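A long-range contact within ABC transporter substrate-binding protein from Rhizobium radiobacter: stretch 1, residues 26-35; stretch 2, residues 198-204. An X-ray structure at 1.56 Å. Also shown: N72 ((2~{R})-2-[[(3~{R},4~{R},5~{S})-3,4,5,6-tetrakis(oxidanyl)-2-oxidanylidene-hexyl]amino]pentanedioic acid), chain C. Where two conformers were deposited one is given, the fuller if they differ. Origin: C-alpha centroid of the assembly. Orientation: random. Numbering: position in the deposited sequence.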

# COMPACT_ATOMS: atom_id res chain seq x y z
N THR A 26 2.21 3.46 4.77
CA THR A 26 3.43 2.68 4.52
C THR A 26 4.13 2.35 5.86
O THR A 26 4.59 1.22 6.05
N SER A 27 4.21 3.33 6.78
CA SER A 27 4.92 3.09 8.04
C SER A 27 4.27 1.97 8.86
O SER A 27 4.97 1.09 9.36
N ASP A 28 2.94 1.99 9.00
CA ASP A 28 2.27 0.93 9.78
C ASP A 28 2.42 -0.41 9.05
O ASP A 28 2.70 -1.43 9.69
N ARG A 29 2.29 -0.43 7.69
CA ARG A 29 2.44 -1.69 6.94
C ARG A 29 3.87 -2.24 7.08
O ARG A 29 4.07 -3.47 7.07
N THR A 30 4.87 -1.33 7.14
CA THR A 30 6.28 -1.75 7.26
C THR A 30 6.49 -2.45 8.61
O THR A 30 7.01 -3.56 8.66
N LEU A 31 6.03 -1.82 9.71
CA LEU A 31 6.15 -2.42 11.03
C LEU A 31 5.44 -3.77 11.07
O LEU A 31 6.01 -4.74 11.55
N VAL A 32 4.20 -3.84 10.53
CA VAL A 32 3.45 -5.10 10.48
C VAL A 32 4.25 -6.21 9.77
O VAL A 32 4.25 -7.35 10.23
N SER A 33 4.97 -5.85 8.68
CA SER A 33 5.75 -6.84 7.93
C SER A 33 6.94 -7.39 8.73
O SER A 33 7.52 -8.41 8.32
N TYR A 34 7.31 -6.73 9.83
CA TYR A 34 8.44 -7.22 10.66
C TYR A 34 7.92 -8.08 11.83
O TYR A 34 8.66 -8.90 12.37
N ILE A 35 6.67 -7.83 12.25
CA ILE A 35 6.07 -8.47 13.43
C ILE A 35 5.32 -9.73 13.12
O ILE A 35 5.28 -10.62 13.97
N LYS A 198 17.96 -5.89 17.97
CA LYS A 198 17.04 -4.78 18.15
C LYS A 198 16.92 -3.91 16.90
O LYS A 198 17.88 -3.78 16.14
N ILE A 199 15.74 -3.32 16.72
CA ILE A 199 15.46 -2.33 15.68
C ILE A 199 14.93 -1.10 16.41
O ILE A 199 13.97 -1.20 17.17
N SER A 200 15.56 0.06 16.17
CA SER A 200 15.08 1.34 16.69
C SER A 200 14.47 2.02 15.46
O SER A 200 15.19 2.42 14.54
N TYR A 201 13.13 2.04 15.39
CA TYR A 201 12.37 2.54 14.26
C TYR A 201 11.96 3.96 14.60
O TYR A 201 11.05 4.17 15.40
N ARG A 202 12.69 4.92 14.05
CA ARG A 202 12.56 6.35 14.37
C ARG A 202 11.64 7.13 13.45
O ARG A 202 11.81 7.10 12.23
N PHE A 203 10.72 7.91 14.06
CA PHE A 203 9.78 8.78 13.34
C PHE A 203 10.47 10.10 13.05
O PHE A 203 10.74 10.88 13.98
N LEU A 204 10.89 10.28 11.80
CA LEU A 204 11.62 11.49 11.41
C LEU A 204 10.99 12.02 10.14
O LEU A 204 11.59 11.93 9.06

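Strand 198-203 runs nearly antiparallel to helix 26-35, at 173° between their directions, and the axes approach no closer than 11.5 Å.

Lys198 lies out of reach, so the contact begins at Ile199, whose CB points toward the helix. With chi1 m and chi2 t, its CD1 reaches CD2 of Tyr34 at 4.2 Å, a loose apolar touch. Tyr34, also m, points toward the strand, and its hydroxyl is satisfied elsewhere in the structure. Ser200 falls on the alternate register and contributes nothing.

Tyr201 is the centerpiece, covered more than any other residue here. Its CA-to-CB bond points toward the helix, and with chi1 t and chi2 -91° the ring presents one face to Leu31. That leucine starts sideways, but its mt rotamer brings CD2 within 3.5 Å of the Tyr201 ring centroid, only 7° off the normal: a CH-pi contact. The ring's edge meets Ser27 and Thr30, and its tip is polar. OH of Tyr201 lies 2.7 Å from OG of Ser27 (chi1 t) in a hydrogen bond, and 2.7 Å from the O of water 1, which in turn donates to OG1 of Thr30 at 2.9 Å. Thr30, in the m rotamer, also gives its OG1 proton to the backbone O of Thr26 at 2.7 Å, so one hydroxyl serves both helix and water.

Arg202 is out of reach of the helix. Phe203 leaves the strand sideways, yet with chi1 m its ring edge comes near Ser27, CE1 to OG at 3.9 Å.

The bound N72 stays outside this packing: Thr26 N donates to its OXT at 3.0 Å, while Arg29, pointing away from the strand, makes a weak hydrogen bond from NH2 to N72 OE1 at 3.0 Å. One helix thus packs and binds with different residues.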

# COMPACT_ATOMS: atom_id res chain seq x y z
CB THR A 26 4.39 3.47 3.63
OG1 THR A 26 3.80 3.54 2.33
CG2 THR A 26 5.75 2.79 3.50
CB SER A 27 5.02 4.36 8.86
OG SER A 27 5.83 4.09 10.00
CB ASP A 28 0.79 1.26 10.00
CG ASP A 28 0.48 2.32 11.06
OD1 ASP A 28 1.42 2.74 11.80
OD2 ASP A 28 -0.70 2.71 11.17
CB ARG A 29 2.13 -1.50 5.46
CG ARG A 29 0.67 -1.19 5.18
CD ARG A 29 0.52 -1.07 3.68
NE ARG A 29 -0.82 -0.67 3.22
CZ ARG A 29 -1.80 -1.50 2.90
NH1 ARG A 29 -1.66 -2.82 3.09
NH2 ARG A 29 -2.94 -1.04 2.41
CB THR A 30 7.23 -0.56 7.12
OG1 THR A 30 7.03 0.05 5.84
CG2 THR A 30 8.71 -0.98 7.24
CB LEU A 31 5.57 -1.46 12.07
CG LEU A 31 6.47 -0.25 12.34
CD1 LEU A 31 5.71 0.84 13.16
CD2 LEU A 31 7.73 -0.65 13.11
CB VAL A 32 2.07 -4.80 9.82
CG1 VAL A 32 1.42 -6.02 9.21
CG2 VAL A 32 1.16 -4.13 10.85
CB SER A 33 6.24 -6.27 6.60
OG SER A 33 7.37 -5.42 6.79
CB TYR A 34 9.21 -6.04 11.27
CG TYR A 34 9.87 -5.09 10.28
CD1 TYR A 34 9.86 -5.35 8.91
CD2 TYR A 34 10.40 -3.87 10.70
CE1 TYR A 34 10.41 -4.46 7.99
CE2 TYR A 34 10.97 -2.98 9.80
CZ TYR A 34 10.98 -3.28 8.44
OH TYR A 34 11.52 -2.34 7.57
CB ILE A 35 5.10 -7.44 14.11
CG1 ILE A 35 5.85 -6.14 14.52
CG2 ILE A 35 4.30 -8.04 15.29
CD1 ILE A 35 4.88 -4.90 14.70
CB LYS A 198 17.55 -3.89 19.32
CG LYS A 198 16.52 -2.94 19.93
CD LYS A 198 17.10 -2.16 21.11
CE LYS A 198 17.33 -0.72 20.75
NZ LYS A 198 17.57 0.12 21.95
CB ILE A 199 14.45 -2.79 14.60
CG1 ILE A 199 14.91 -4.09 13.89
CG2 ILE A 199 14.17 -1.67 13.57
CD1 ILE A 199 13.77 -4.78 13.11
CB SER A 200 16.22 2.16 17.28
OG SER A 200 15.72 3.42 17.72
CB TYR A 201 11.17 1.61 14.07
CG TYR A 201 10.34 1.87 12.83
CD1 TYR A 201 9.25 2.73 12.86
CD2 TYR A 201 10.60 1.18 11.65
CE1 TYR A 201 8.44 2.91 11.75
CE2 TYR A 201 9.77 1.33 10.53
CZ TYR A 201 8.71 2.22 10.58
OH TYR A 201 7.89 2.39 9.49
CB ARG A 202 13.94 7.01 14.40
CG ARG A 202 14.82 6.51 15.55
CD ARG A 202 16.11 7.31 15.66
NE ARG A 202 15.88 8.73 15.96
CZ ARG A 202 16.77 9.70 15.76
NH1 ARG A 202 17.98 9.41 15.28
NH2 ARG A 202 16.47 10.96 16.05
CB PHE A 203 8.50 8.97 14.15
CG PHE A 203 7.76 7.66 14.33
CD1 PHE A 203 7.28 6.96 13.23
CD2 PHE A 203 7.56 7.12 15.60
CE1 PHE A 203 6.61 5.75 13.40
CE2 PHE A 203 6.88 5.92 15.76
CZ PHE A 203 6.42 5.23 14.66
CB LEU A 204 13.13 11.20 11.22
CG LEU A 204 13.92 10.91 12.50
CD1 LEU A 204 15.21 10.20 12.20
CD2 LEU A 204 14.22 12.21 13.28
OAB N72 C . 5.41 11.42 -3.99
CAF N72 C . 4.31 10.50 -3.84
CAG N72 C . 4.09 9.88 -2.42
OAC N72 C . 5.18 10.03 -1.58
CAH N72 C . 3.39 8.52 -2.51
OAM N72 C . 3.30 7.82 -3.69
CAI N72 C . 3.53 7.23 -1.73
OAD N72 C . 4.86 7.06 -1.28
CAJ N72 C . 2.41 7.04 -0.74
OAE N72 C . 1.32 7.62 -0.96
CAK N72 C . 2.64 6.19 0.55
N N72 C . 1.89 4.96 0.50
CA N72 C . 0.84 4.68 1.41
C N72 C . 0.30 5.81 2.25
O N72 C . -0.67 6.65 2.08
CB N72 C . -0.20 3.79 0.73
CG N72 C . -1.64 3.78 1.26
CD N72 C . -2.36 2.45 1.01
OE1 N72 C . -1.74 1.34 0.97
OE2 N72 C . -3.61 2.47 0.87
OXT N72 C . 1.00 5.73 3.27
O HOH W 1 8.37 2.47 6.79